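Local coordinates for protein titin heart isoform N2-B (Homo sapiens, PDB 2BK8) that contributes, through this immunoglobulin-like domain (M1), to the giant muscle protein titin, where it probably serves as a structural module of the sarcomeric M-band, at residues 1-6 with 77-82; 32-37 with 56-61; 36-41 with 71-76; 48-53 with 61-66; 65-70 with 90-95. All coordinates share one frame; numbering follows the deposited sequence.

Contact 1 (1-6 with 77-82); sequences GAMVSG and VVNDYG
Ala2 makes a marginal approach to Tyr81: its carbonyl O lies 4.4 Å from Tyr81 CB. Met3, flanked on its N-terminal side by a cis peptide bond, buries more surface than any other residue of the contact. Its chi1 (-25°) lies off a staggered position, with CG close beside the backbone N, and Met3 CG comes 3.5 Å from Asn79 ND2. Farther out, Met3 SD packs on Val77 CG1 at 3.5 Å. The placement of the terminal methyl is doubtful, because two conformers were deposited and CE comes impossibly close to Asn79. The amide oxygen is held by two backbone N-H groups: Asn79 OD1 accepts from Tyr81 N and Gly82 N, both at 3.2 Å and both on the same face of the amide plane. The bond from Tyr81 N makes an Asx turn, and that from Gly82 N extends it to an Asx motif, where strand 71-78 bends toward strand 83-92. Asn79 ND2, by contrast, is buried here with no hydrogen-bonding partner in the model. Val4 and Ser5 form the edge strand of one sheet of the immunoglobulin I-set sandwich, whereas Val77 belongs to the other, so the contact closes the sandwich margin through side chains without a backbone bond. At Ser5, CB reaches Val77 CG2 at 4.0 Å. Ser5 OG hydrogen-bonds to Ser86, and Ser5 N is bound by the carboxylate of Asp84.

Contact 2 (32-37 with 56-61); sequences TQVTWY and GVAILY
Trp36 and Leu60 form the tight part of this contact: Leu60 CB sits over the six-membered ring of Trp36, 3.6 Å from its centroid and only 9° off the ring normal, a CH-pi contact. Leu60 CG is anti to the backbone N (chi1 168°), and beyond it CD2 reaches the indole atom Trp36 CE3 at 3.7 Å. Ala58 meets the same ring differently. Its carbonyl O lies at the ring edge, near the plane, 3.9 Å from Trp36 CZ2, and Ala58 CB is 4.0 Å from that same carbon. An alanine in place of Trp36 would probably open a gap beneath Leu60 CB and beside Ala58 that the remaining CB could not bridge. Toward the start of both strands the packing thins to a single apolar touch, Val34 CG1 to Ala58 CB at 4.0 Å. Ile59, whose side chain projects from the other face of its strand, offers little more than its backbone carbonyl carbon to Trp36 CZ2. No hydrogen bond crosses the contact. The axes of strands 33-37 and 57-61 are 8.9 Å apart and turned by 27°, which is the evidence that they face each other from separate sheets. Such face-to-face packing around a buried tryptophan, with Cys75 also against its ring, is the hallmark core of the immunoglobulin beta-sandwich.

Contact 3 (36-41 with 71-76); sequences WYFGVR and GTYRCK
Two neighbouring strands of one immunoglobulin sheet pair here in antiparallel fashion, Tyr37 opposite Arg74 as the hydrogen-bonded pair: Tyr37 N to Arg74 O and Arg74 N to Tyr37 O are both 3.0 Å. Beyond it, Gly39 N gives Thr72 O a nearly straight bond of 2.9 Å (177°), and a water donates to both Gly39 O and Thr72 O. Gly39 belongs to the type II' turn running from Phe38 to Arg41. On the inward face, Cys75 CB stands over the Trp36 six-membered ring, 3.7 Å from its centroid, on the side opposite Leu60; Cys75 SG follows as a sulfur-aromatic contact at 4.1 Å. A leucine at Trp36 would probably deprive Cys75 of this flat aromatic surface and leave its sulfur less firmly packed. Phe38 and Tyr73 have rings only 15° from parallel but slid apart with little overlap, Phe38 CD1 lying 3.2 Å from Tyr73 CZ. Tyr73 OH thereby comes over the centre of the Phe38 ring and hydrogen-bonds to Asp69 O, the tyrosine corner familiar in immunoglobulin domains. On the outward face, Lys76 CB meets the edge of the Tyr37 ring, 4.0 Å from CE2.

Contact 4 (48-53 with 61-66); sequences KYEITY and YVKDIT
The backbones of Tyr49-Glu50 and Tyr61-Val62 run antiparallel, with Glu50 and Tyr61 as a hydrogen-bonded pair (Glu50 N to Tyr61 O 2.9 Å, Tyr61 N to Glu50 O 2.8 Å) and Tyr49 with Val62 as a non-hydrogen-bonded one. Past the strand end, Lys63 N continues the pairing to Lys48 O at 3.0 Å. This is the open end of the hairpin formed by strands 49-54 and 57-62, at one margin of the four-stranded sheet. Lys48 CG lies over the centre of the Tyr49 ring; the bend at chi2 (75°) then sets the direction of CD. Its ammonium returns to the other segment: Lys48 NZ donates to Lys63 O at 2.9 Å, nearly along the C=O axis, and weakly to Asp64 O. Tyr49 and Val62 run alongside each other in the same direction, with Tyr49 CE1 4.0 Å from Val62 CG1. On the other face, Glu50 OE1 and Lys63 NZ form a long salt bridge of 3.9 Å; Lys63 has a second conformer. Since Lys48 also forms a salt bridge with Asp69, its charge is likely to be well compensated, and it ties the hairpin to the following loop, whereas the Glu50-Lys63 attraction is probably weak and mobile.

Contact 5 (65-70 with 90-95); sequences ITKLDD and LFVKGV
In Asp70, chi1 (-173°) carries CG to the backbone of 90-92, and chi2 (-55°) turns OD2 to Val92 N, from which it accepts a hydrogen bond at 2.9 Å. The bond is straight (167°) but meets OD2 on the anti side, out of the carboxylate plane. A water donates to both Asp70 OD2 and Val92 O. Val95 slides past Asp70 in the opposite direction, its CB 3.5 Å from OD2, and its CG2 also rests on Lys67 CB at 4.0 Å. Deeper in, Ile65 and Leu90 meet tip to tip, CD1 to CD1 at 3.8 Å, while Ile65 CG2 touches Val92 CG2. The loop with its short 3-10 turn, 67-69, is thus packed on the end of the last strand of the immunoglobulin fold; within it, Asp69 OD2 accepts from Thr66 N at 2.8 Å. Asp70 OD1 forms a salt bridge with Arg96, so a backbone N-H, a water and an arginine surround the carboxylate, which is consistent with a charged Asp70.

Overall arrangement
Contacts 1 and 5 mark the two ends of the domain, their centres about 31 Å apart on opposite sides of the chain's centre, which suits a module joined to its neighbours end to end. Between them, contact 2 holds the two sheets face to face, while contacts 3 and 4 each build one sheet; all three centres lie about 11 to 12 Å from one another. Contacts 2 and 3 share Trp36. Contact 4 passes into contact 5 through Ile65 and Thr66 and by the salt bridge of Lys48 NZ to Asp69 OD2, 2.8 Å. Contact 1 meets contact 2 where Met3 SD packs on Thr32 CG2 at 3.4 Å.

Contact 1 (1-6 with 77-82)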
# COMPACT_ATOMS: atom_id res chain seq x y z
N GLY A 1 -17.80 -11.78 2.08
CA GLY A 1 -18.06 -11.33 0.68
C GLY A 1 -17.89 -12.44 -0.34
O GLY A 1 -18.88 -13.08 -0.68
N ALA A 2 -16.68 -12.66 -0.86
CA ALA A 2 -15.51 -11.76 -0.73
C ALA A 2 -14.81 -11.77 0.67
O ALA A 2 -15.16 -12.62 1.49
CB ALA A 2 -15.86 -10.38 -1.25
N MET A 3 -13.85 -10.91 1.02
CA MET A 3 -13.49 -9.67 0.37
C MET A 3 -12.80 -9.81 -0.99
O MET A 3 -12.37 -10.90 -1.40
CB MET A 3 -12.63 -8.80 1.32
CG MET A 3 -12.81 -9.04 2.83
SD MET A 3 -11.60 -8.04 3.70
CE MET A 3 -10.91 -9.13 4.88
N VAL A 4 -12.81 -8.71 -1.72
CA VAL A 4 -11.92 -8.49 -2.86
C VAL A 4 -11.20 -7.18 -2.61
O VAL A 4 -11.82 -6.16 -2.28
CB VAL A 4 -12.71 -8.38 -4.17
CG1 VAL A 4 -11.83 -8.00 -5.34
CG2 VAL A 4 -13.39 -9.70 -4.48
N SER A 5 -9.88 -7.21 -2.75
CA SER A 5 -9.12 -5.97 -2.72
C SER A 5 -9.01 -5.37 -4.13
O SER A 5 -8.62 -6.05 -5.09
CB SER A 5 -7.75 -6.23 -2.09
OG SER A 5 -6.98 -7.13 -2.88
N GLY A 6 -9.37 -4.08 -4.25
CA GLY A 6 -9.39 -3.37 -5.56
C GLY A 6 -8.02 -3.06 -6.18
O GLY A 6 -6.98 -3.24 -5.54
N VAL A 77 -5.10 -7.89 2.71
CA VAL A 77 -6.37 -7.78 3.44
C VAL A 77 -6.81 -9.14 3.96
O VAL A 77 -6.84 -10.11 3.21
CB VAL A 77 -7.47 -7.10 2.58
CG1 VAL A 77 -8.49 -6.55 3.47
CG2 VAL A 77 -6.84 -5.89 1.81
N VAL A 78 -7.10 -9.21 5.25
CA VAL A 78 -7.45 -10.48 5.91
C VAL A 78 -8.69 -10.30 6.77
O VAL A 78 -8.77 -9.33 7.53
CB VAL A 78 -6.29 -11.02 6.81
CG1 VAL A 78 -6.66 -12.31 7.50
CG2 VAL A 78 -5.03 -11.22 5.99
N ASN A 79 -9.64 -11.21 6.63
CA ASN A 79 -10.73 -11.38 7.60
C ASN A 79 -10.99 -12.81 8.03
O ASN A 79 -10.16 -13.69 7.80
CB ASN A 79 -12.03 -10.65 7.20
CG ASN A 79 -12.73 -11.28 6.01
OD1 ASN A 79 -12.24 -12.21 5.36
ND2 ASN A 79 -13.92 -10.75 5.71
N ASP A 80 -12.16 -13.02 8.64
CA ASP A 80 -12.59 -14.30 9.21
C ASP A 80 -12.94 -15.35 8.17
O ASP A 80 -13.24 -16.51 8.51
CB ASP A 80 -13.80 -14.07 10.12
CG ASP A 80 -13.43 -13.54 11.50
OD1 ASP A 80 -12.23 -13.44 11.83
OD2 ASP A 80 -14.36 -13.24 12.28
N TYR A 81 -12.93 -14.95 6.90
CA TYR A 81 -13.36 -15.82 5.80
C TYR A 81 -12.23 -16.15 4.83
O TYR A 81 -12.24 -17.23 4.22
CB TYR A 81 -14.55 -15.20 5.06
CG TYR A 81 -15.79 -15.10 5.91
CD1 TYR A 81 -16.45 -16.24 6.36
CD2 TYR A 81 -16.31 -13.86 6.28
CE1 TYR A 81 -17.60 -16.16 7.15
CE2 TYR A 81 -17.46 -13.76 7.07
CZ TYR A 81 -18.09 -14.91 7.50
OH TYR A 81 -19.23 -14.82 8.28
N GLY A 82 -11.28 -15.24 4.69
CA GLY A 82 -10.12 -15.48 3.84
C GLY A 82 -9.24 -14.25 3.72
O GLY A 82 -9.17 -13.44 4.64

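Contact 2 (32-37 with 56-61)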
# COMPACT_ATOMS: atom_id res chain seq x y z
N THR A 32 -12.17 -7.31 9.28
CA THR A 32 -11.17 -6.93 8.28
C THR A 32 -9.95 -6.22 8.90
O THR A 32 -10.13 -5.24 9.63
CB THR A 32 -11.80 -6.03 7.19
OG1 THR A 32 -12.94 -6.71 6.63
CG2 THR A 32 -10.80 -5.72 6.09
N GLN A 33 -8.74 -6.72 8.62
CA GLN A 33 -7.45 -6.11 9.04
C GLN A 33 -6.55 -5.91 7.81
O GLN A 33 -6.42 -6.81 6.98
CB GLN A 33 -6.71 -6.97 10.09
CG GLN A 33 -5.29 -6.44 10.46
CD GLN A 33 -4.49 -7.37 11.37
OE1 GLN A 33 -4.00 -8.43 10.94
NE2 GLN A 33 -4.33 -6.97 12.63
N VAL A 34 -5.89 -4.76 7.70
CA VAL A 34 -5.06 -4.44 6.52
C VAL A 34 -3.62 -4.26 6.92
O VAL A 34 -3.34 -3.62 7.95
CB VAL A 34 -5.52 -3.11 5.87
CG1 VAL A 34 -4.58 -2.69 4.70
CG2 VAL A 34 -6.96 -3.21 5.42
N THR A 35 -2.71 -4.88 6.17
CA THR A 35 -1.26 -4.70 6.40
C THR A 35 -0.59 -4.40 5.05
O THR A 35 -0.82 -5.10 4.05
CB THR A 35 -0.61 -5.98 7.03
OG1 THR A 35 -1.33 -6.37 8.22
CG2 THR A 35 0.86 -5.74 7.40
N TRP A 36 0.27 -3.38 5.03
CA TRP A 36 1.05 -3.06 3.81
C TRP A 36 2.49 -3.60 3.90
O TRP A 36 3.05 -3.73 5.00
CB TRP A 36 1.10 -1.55 3.58
CG TRP A 36 -0.21 -0.90 3.23
CD1 TRP A 36 -1.22 -0.56 4.09
CD2 TRP A 36 -0.66 -0.53 1.91
NE1 TRP A 36 -2.26 0.02 3.39
CE2 TRP A 36 -1.94 0.06 2.06
CE3 TRP A 36 -0.09 -0.61 0.62
CZ2 TRP A 36 -2.66 0.60 0.96
CZ3 TRP A 36 -0.81 -0.10 -0.48
CH2 TRP A 36 -2.11 0.50 -0.29
N TYR A 37 3.09 -3.90 2.74
CA TYR A 37 4.49 -4.34 2.63
C TYR A 37 5.22 -3.57 1.52
O TYR A 37 4.63 -3.24 0.50
CB TYR A 37 4.61 -5.85 2.36
CG TYR A 37 3.97 -6.76 3.40
CD1 TYR A 37 4.74 -7.46 4.34
CD2 TYR A 37 2.58 -6.96 3.41
CE1 TYR A 37 4.14 -8.31 5.28
CE2 TYR A 37 2.00 -7.75 4.34
CZ TYR A 37 2.76 -8.43 5.28
OH TYR A 37 2.10 -9.26 6.19
N GLY A 56 -13.64 0.42 4.45
CA GLY A 56 -13.25 -0.16 3.15
C GLY A 56 -12.25 0.58 2.30
O GLY A 56 -11.99 0.21 1.14
N VAL A 57 -11.70 1.65 2.84
CA VAL A 57 -10.62 2.38 2.14
C VAL A 57 -9.28 2.33 2.89
O VAL A 57 -9.14 2.89 4.00
CB VAL A 57 -11.05 3.84 1.84
CG1 VAL A 57 -10.01 4.57 0.95
CG2 VAL A 57 -12.44 3.86 1.16
N ALA A 58 -8.31 1.66 2.27
CA ALA A 58 -6.91 1.63 2.75
C ALA A 58 -6.02 2.65 2.03
O ALA A 58 -5.97 2.70 0.79
CB ALA A 58 -6.32 0.21 2.62
N ILE A 59 -5.27 3.44 2.80
CA ILE A 59 -4.40 4.47 2.23
C ILE A 59 -2.99 4.40 2.83
O ILE A 59 -2.82 4.41 4.07
CB ILE A 59 -5.00 5.91 2.40
CG1 ILE A 59 -6.42 6.02 1.83
CG2 ILE A 59 -4.05 6.97 1.85
CD1 ILE A 59 -7.08 7.42 2.03
N LEU A 60 -2.00 4.27 1.96
CA LEU A 60 -0.59 4.35 2.32
C LEU A 60 0.05 5.60 1.73
O LEU A 60 0.07 5.80 0.52
CB LEU A 60 0.20 3.09 1.85
CG LEU A 60 1.74 3.23 1.94
CD1 LEU A 60 2.24 3.25 3.40
CD2 LEU A 60 2.43 2.08 1.15
N TYR A 61 0.60 6.45 2.59
CA TYR A 61 1.39 7.60 2.15
C TYR A 61 2.86 7.39 2.48
O TYR A 61 3.21 7.17 3.64
CB TYR A 61 0.89 8.87 2.81
CG TYR A 61 -0.13 9.63 2.00
CD1 TYR A 61 -1.44 9.17 1.94
CD2 TYR A 61 0.20 10.79 1.32
CE1 TYR A 61 -2.40 9.85 1.21
CE2 TYR A 61 -0.76 11.48 0.57
CZ TYR A 61 -2.05 11.00 0.52
OH TYR A 61 -3.05 11.66 -0.18

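Contact 3 (36-41 with 71-76)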
# COMPACT_ATOMS: atom_id res chain seq x y z
N TRP A 36 0.27 -3.38 5.03
CA TRP A 36 1.05 -3.06 3.81
C TRP A 36 2.49 -3.60 3.90
O TRP A 36 3.05 -3.73 5.00
CB TRP A 36 1.10 -1.55 3.58
CG TRP A 36 -0.21 -0.90 3.23
CD1 TRP A 36 -1.22 -0.56 4.09
CD2 TRP A 36 -0.66 -0.53 1.91
NE1 TRP A 36 -2.26 0.02 3.39
CE2 TRP A 36 -1.94 0.06 2.06
CE3 TRP A 36 -0.09 -0.61 0.62
CZ2 TRP A 36 -2.66 0.60 0.96
CZ3 TRP A 36 -0.81 -0.10 -0.48
CH2 TRP A 36 -2.11 0.50 -0.29
N TYR A 37 3.09 -3.90 2.74
CA TYR A 37 4.49 -4.34 2.63
C TYR A 37 5.22 -3.57 1.52
O TYR A 37 4.63 -3.24 0.50
CB TYR A 37 4.61 -5.85 2.36
CG TYR A 37 3.97 -6.76 3.40
CD1 TYR A 37 4.74 -7.46 4.34
CD2 TYR A 37 2.58 -6.96 3.41
CE1 TYR A 37 4.14 -8.31 5.28
CE2 TYR A 37 2.00 -7.75 4.34
CZ TYR A 37 2.76 -8.43 5.28
OH TYR A 37 2.10 -9.26 6.19
N PHE A 38 6.50 -3.29 1.75
CA PHE A 38 7.40 -2.84 0.68
C PHE A 38 8.40 -3.97 0.42
O PHE A 38 9.22 -4.28 1.29
CB PHE A 38 8.15 -1.56 1.09
CG PHE A 38 9.21 -1.10 0.09
CD1 PHE A 38 8.98 -1.13 -1.29
CD2 PHE A 38 10.44 -0.60 0.56
CE1 PHE A 38 9.94 -0.71 -2.20
CE2 PHE A 38 11.40 -0.13 -0.36
CZ PHE A 38 11.16 -0.20 -1.73
N GLY A 39 8.34 -4.56 -0.77
CA GLY A 39 9.12 -5.77 -1.02
C GLY A 39 8.88 -6.78 0.10
O GLY A 39 7.71 -7.13 0.36
N VAL A 40 9.95 -7.23 0.77
CA VAL A 40 9.81 -8.23 1.87
C VAL A 40 9.45 -7.65 3.24
O VAL A 40 9.16 -8.40 4.19
CB VAL A 40 11.08 -9.13 2.02
CG1 VAL A 40 11.35 -9.96 0.75
CG2 VAL A 40 12.30 -8.29 2.39
N ARG A 41 9.44 -6.32 3.33
CA ARG A 41 9.34 -5.60 4.62
C ARG A 41 7.91 -5.23 5.01
O ARG A 41 7.20 -4.57 4.22
CB ARG A 41 10.20 -4.32 4.54
CG ARG A 41 11.68 -4.58 4.42
CD ARG A 41 12.53 -3.31 4.40
NE ARG A 41 13.94 -3.70 4.34
CZ ARG A 41 14.90 -3.04 3.70
NH1 ARG A 41 14.64 -1.91 3.08
NH2 ARG A 41 16.14 -3.52 3.71
N GLY A 71 10.34 0.21 -6.02
CA GLY A 71 9.99 -1.24 -6.01
C GLY A 71 8.49 -1.54 -6.00
O GLY A 71 7.67 -0.77 -6.54
N THR A 72 8.15 -2.66 -5.36
CA THR A 72 6.78 -3.16 -5.34
C THR A 72 6.13 -3.03 -3.96
O THR A 72 6.74 -3.44 -2.96
CB THR A 72 6.74 -4.63 -5.79
OG1 THR A 72 7.34 -4.77 -7.08
CG2 THR A 72 5.31 -5.12 -5.85
N TYR A 73 4.90 -2.48 -3.93
CA TYR A 73 4.14 -2.28 -2.67
C TYR A 73 2.90 -3.20 -2.71
O TYR A 73 2.26 -3.32 -3.76
CB TYR A 73 3.74 -0.79 -2.50
CG TYR A 73 4.95 0.08 -2.19
CD1 TYR A 73 5.20 0.51 -0.90
CD2 TYR A 73 5.88 0.39 -3.20
CE1 TYR A 73 6.36 1.26 -0.59
CE2 TYR A 73 7.03 1.15 -2.91
CZ TYR A 73 7.26 1.57 -1.61
OH TYR A 73 8.41 2.33 -1.37
N ARG A 74 2.60 -3.88 -1.60
CA ARG A 74 1.47 -4.83 -1.49
C ARG A 74 0.52 -4.36 -0.39
O ARG A 74 0.97 -3.98 0.69
CB ARG A 74 1.96 -6.24 -1.15
CG ARG A 74 0.88 -7.32 -0.82
CD ARG A 74 1.58 -8.64 -0.42
NE ARG A 74 0.68 -9.77 -0.21
CZ ARG A 74 1.08 -11.04 -0.09
NH1 ARG A 74 2.37 -11.35 -0.17
NH2 ARG A 74 0.20 -12.00 0.09
N CYS A 75 -0.78 -4.37 -0.68
CA CYS A 75 -1.82 -4.18 0.36
C CYS A 75 -2.43 -5.55 0.60
O CYS A 75 -3.07 -6.14 -0.31
CB CYS A 75 -2.91 -3.22 -0.13
SG CYS A 75 -4.26 -2.92 1.07
N LYS A 76 -2.21 -6.09 1.80
CA LYS A 76 -2.77 -7.39 2.20
C LYS A 76 -3.99 -7.27 3.12
O LYS A 76 -3.94 -6.67 4.20
CB LYS A 76 -1.69 -8.32 2.84
CG LYS A 76 -2.21 -9.72 3.20
CD LYS A 76 -1.10 -10.55 3.84
CE LYS A 76 -1.63 -11.88 4.35
NZ LYS A 76 -0.60 -12.98 4.30
O HOH W 1 5.58 -6.11 -1.79

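Contact 4 (48-53 with 61-66)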
# COMPACT_ATOMS: atom_id res chain seq x y z
N LYS A 48 8.30 7.69 8.53
CA LYS A 48 8.37 7.41 7.09
C LYS A 48 7.02 7.13 6.39
O LYS A 48 6.86 7.53 5.23
CB LYS A 48 9.34 6.24 6.85
CG LYS A 48 9.52 5.80 5.41
CD LYS A 48 10.38 6.77 4.61
CE LYS A 48 10.60 6.30 3.16
NZ LYS A 48 11.55 7.26 2.45
N TYR A 49 6.11 6.39 7.05
CA TYR A 49 4.82 5.94 6.45
C TYR A 49 3.58 6.43 7.22
O TYR A 49 3.54 6.33 8.45
CB TYR A 49 4.74 4.40 6.33
CG TYR A 49 5.91 3.77 5.62
CD1 TYR A 49 6.09 3.93 4.25
CD2 TYR A 49 6.85 3.01 6.32
CE1 TYR A 49 7.18 3.35 3.59
CE2 TYR A 49 7.95 2.43 5.67
CZ TYR A 49 8.11 2.62 4.31
OH TYR A 49 9.17 2.03 3.65
N GLU A 50 2.56 6.91 6.49
CA GLU A 50 1.31 7.37 7.10
C GLU A 50 0.24 6.41 6.56
O GLU A 50 -0.05 6.42 5.36
CB GLU A 50 0.98 8.84 6.75
CG GLU A 50 -0.19 9.44 7.51
CD GLU A 50 -0.72 10.79 6.93
OE1 GLU A 50 0.04 11.52 6.26
OE2 GLU A 50 -1.91 11.11 7.14
N ILE A 51 -0.28 5.55 7.45
CA ILE A 51 -1.14 4.43 7.04
C ILE A 51 -2.46 4.55 7.79
O ILE A 51 -2.49 4.68 9.02
CB ILE A 51 -0.50 3.06 7.36
CG1 ILE A 51 0.85 2.90 6.63
CG2 ILE A 51 -1.44 1.89 6.94
CD1 ILE A 51 1.67 1.67 7.11
N THR A 52 -3.54 4.48 7.01
CA THR A 52 -4.89 4.51 7.60
C THR A 52 -5.80 3.45 6.95
O THR A 52 -5.62 3.09 5.78
CB THR A 52 -5.55 5.91 7.49
OG1 THR A 52 -5.55 6.32 6.11
CG2 THR A 52 -4.77 6.97 8.32
N TYR A 53 -6.75 2.95 7.72
CA TYR A 53 -7.82 2.10 7.17
C TYR A 53 -9.14 2.37 7.87
O TYR A 53 -9.20 2.29 9.10
CB TYR A 53 -7.51 0.59 7.24
CG TYR A 53 -8.74 -0.22 6.88
CD1 TYR A 53 -9.17 -0.31 5.55
CD2 TYR A 53 -9.53 -0.81 7.87
CE1 TYR A 53 -10.37 -1.00 5.21
CE2 TYR A 53 -10.71 -1.49 7.55
CZ TYR A 53 -11.12 -1.58 6.22
OH TYR A 53 -12.29 -2.27 5.92
N TYR A 61 0.60 6.45 2.59
CA TYR A 61 1.39 7.60 2.15
C TYR A 61 2.86 7.39 2.48
O TYR A 61 3.21 7.17 3.64
CB TYR A 61 0.89 8.87 2.81
CG TYR A 61 -0.13 9.63 2.00
CD1 TYR A 61 -1.44 9.17 1.94
CD2 TYR A 61 0.20 10.79 1.32
CE1 TYR A 61 -2.40 9.85 1.21
CE2 TYR A 61 -0.76 11.48 0.57
CZ TYR A 61 -2.05 11.00 0.52
OH TYR A 61 -3.05 11.66 -0.18
N VAL A 62 3.71 7.45 1.45
CA VAL A 62 5.18 7.32 1.62
C VAL A 62 5.88 8.68 1.56
O VAL A 62 5.75 9.36 0.55
CB VAL A 62 5.81 6.44 0.51
CG1 VAL A 62 7.33 6.26 0.79
CG2 VAL A 62 5.09 5.07 0.40
N LYS A 63 6.63 9.04 2.62
CA LYS A 63 7.29 10.35 2.80
C LYS A 63 8.80 10.35 2.52
O LYS A 63 9.43 9.30 2.52
CB LYS A 63 7.08 10.84 4.24
CG LYS A 63 5.68 11.36 4.54
CD LYS A 63 4.60 10.39 4.06
CE LYS A 63 3.53 11.16 3.34
NZ LYS A 63 2.28 10.38 3.27
N ASP A 64 9.37 11.56 2.36
CA ASP A 64 10.82 11.76 2.19
C ASP A 64 11.42 10.77 1.21
O ASP A 64 12.29 9.98 1.56
CB ASP A 64 11.56 11.69 3.54
CG ASP A 64 11.14 12.76 4.51
OD1 ASP A 64 11.45 13.94 4.25
OD2 ASP A 64 10.54 12.43 5.55
N ILE A 65 10.94 10.77 -0.03
CA ILE A 65 11.33 9.72 -1.00
C ILE A 65 12.84 9.68 -1.27
O ILE A 65 13.53 10.75 -1.32
CB ILE A 65 10.48 9.84 -2.33
CG1 ILE A 65 9.02 9.40 -2.07
CG2 ILE A 65 11.20 9.14 -3.53
CD1 ILE A 65 8.81 7.92 -1.91
N THR A 66 13.41 8.47 -1.35
CA THR A 66 14.81 8.28 -1.81
C THR A 66 14.84 7.20 -2.91
O THR A 66 13.83 6.52 -3.14
CB THR A 66 15.82 7.83 -0.68
OG1 THR A 66 15.56 6.46 -0.31
CG2 THR A 66 15.75 8.75 0.54

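Contact 5 (65-70 with 90-95)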
# COMPACT_ATOMS: atom_id res chain seq x y z
N ILE A 65 10.94 10.77 -0.03
CA ILE A 65 11.33 9.72 -1.00
C ILE A 65 12.84 9.68 -1.27
O ILE A 65 13.53 10.75 -1.32
CB ILE A 65 10.48 9.84 -2.33
CG1 ILE A 65 9.02 9.40 -2.07
CG2 ILE A 65 11.20 9.14 -3.53
CD1 ILE A 65 8.81 7.92 -1.91
N THR A 66 13.41 8.47 -1.35
CA THR A 66 14.81 8.28 -1.81
C THR A 66 14.84 7.20 -2.91
O THR A 66 13.83 6.52 -3.14
CB THR A 66 15.82 7.83 -0.68
OG1 THR A 66 15.56 6.46 -0.31
CG2 THR A 66 15.75 8.75 0.54
N LYS A 67 15.98 7.03 -3.56
CA LYS A 67 16.15 5.91 -4.51
C LYS A 67 15.83 4.53 -3.91
O LYS A 67 15.37 3.63 -4.62
CB LYS A 67 17.57 5.93 -5.12
CG LYS A 67 17.76 7.06 -6.16
CD LYS A 67 19.10 6.92 -6.87
CE LYS A 67 19.32 8.02 -7.88
NZ LYS A 67 19.77 9.25 -7.18
N LEU A 68 16.05 4.36 -2.59
CA LEU A 68 15.74 3.08 -1.91
C LEU A 68 14.28 2.66 -2.02
O LEU A 68 13.97 1.48 -1.90
CB LEU A 68 16.08 3.13 -0.42
CG LEU A 68 17.56 3.20 -0.05
CD1 LEU A 68 17.66 3.36 1.46
CD2 LEU A 68 18.36 1.97 -0.49
N ASP A 69 13.40 3.64 -2.22
CA ASP A 69 11.95 3.42 -2.20
C ASP A 69 11.37 2.84 -3.49
O ASP A 69 10.20 2.46 -3.50
CB ASP A 69 11.20 4.73 -1.77
CG ASP A 69 11.60 5.19 -0.36
OD1 ASP A 69 11.68 4.33 0.57
OD2 ASP A 69 11.87 6.40 -0.17
N ASP A 70 12.18 2.76 -4.55
CA ASP A 70 11.77 2.19 -5.84
C ASP A 70 11.55 0.67 -5.69
O ASP A 70 12.46 -0.06 -5.26
CB ASP A 70 12.81 2.55 -6.94
CG ASP A 70 12.37 2.13 -8.35
OD1 ASP A 70 12.08 0.92 -8.54
OD2 ASP A 70 12.37 2.99 -9.28
N LEU A 90 6.43 1.74 -7.39
CA LEU A 90 6.91 3.11 -7.18
C LEU A 90 8.18 3.22 -8.03
O LEU A 90 9.10 2.39 -7.88
CB LEU A 90 7.25 3.36 -5.69
CG LEU A 90 7.46 4.81 -5.23
CD1 LEU A 90 7.38 4.91 -3.68
CD2 LEU A 90 8.77 5.37 -5.73
N PHE A 91 8.19 4.16 -8.98
CA PHE A 91 9.36 4.43 -9.82
C PHE A 91 10.04 5.74 -9.37
O PHE A 91 9.39 6.78 -9.30
CB PHE A 91 8.98 4.56 -11.31
CG PHE A 91 7.97 3.52 -11.79
CD1 PHE A 91 8.35 2.19 -12.02
CD2 PHE A 91 6.67 3.91 -12.07
CE1 PHE A 91 7.41 1.25 -12.46
CE2 PHE A 91 5.72 2.97 -12.52
CZ PHE A 91 6.10 1.65 -12.72
N VAL A 92 11.34 5.67 -9.08
CA VAL A 92 12.23 6.84 -8.85
C VAL A 92 13.27 7.02 -9.98
O VAL A 92 13.93 6.05 -10.38
CB VAL A 92 12.96 6.72 -7.46
CG1 VAL A 92 13.85 7.97 -7.17
CG2 VAL A 92 11.97 6.48 -6.33
N LYS A 93 13.44 8.25 -10.47
CA LYS A 93 14.44 8.57 -11.51
C LYS A 93 15.86 8.15 -11.10
O LYS A 93 16.27 8.42 -9.99
CB LYS A 93 14.39 10.06 -11.86
CG LYS A 93 15.29 10.45 -13.03
CD LYS A 93 14.75 11.68 -13.74
CE LYS A 93 15.41 11.89 -15.11
NZ LYS A 93 16.77 12.52 -15.01
N GLY A 94 16.57 7.44 -11.99
CA GLY A 94 17.95 6.98 -11.71
C GLY A 94 18.11 5.53 -11.26
O GLY A 94 19.25 5.03 -11.16
N VAL A 95 16.99 4.84 -10.99
CA VAL A 95 16.99 3.45 -10.50
C VAL A 95 16.88 2.39 -11.61
O VAL A 95 17.84 1.65 -11.88
CB VAL A 95 15.87 3.18 -9.43
CG1 VAL A 95 15.98 1.72 -8.88
CG2 VAL A 95 15.94 4.18 -8.30
O HOH W 2 13.33 3.86 -11.67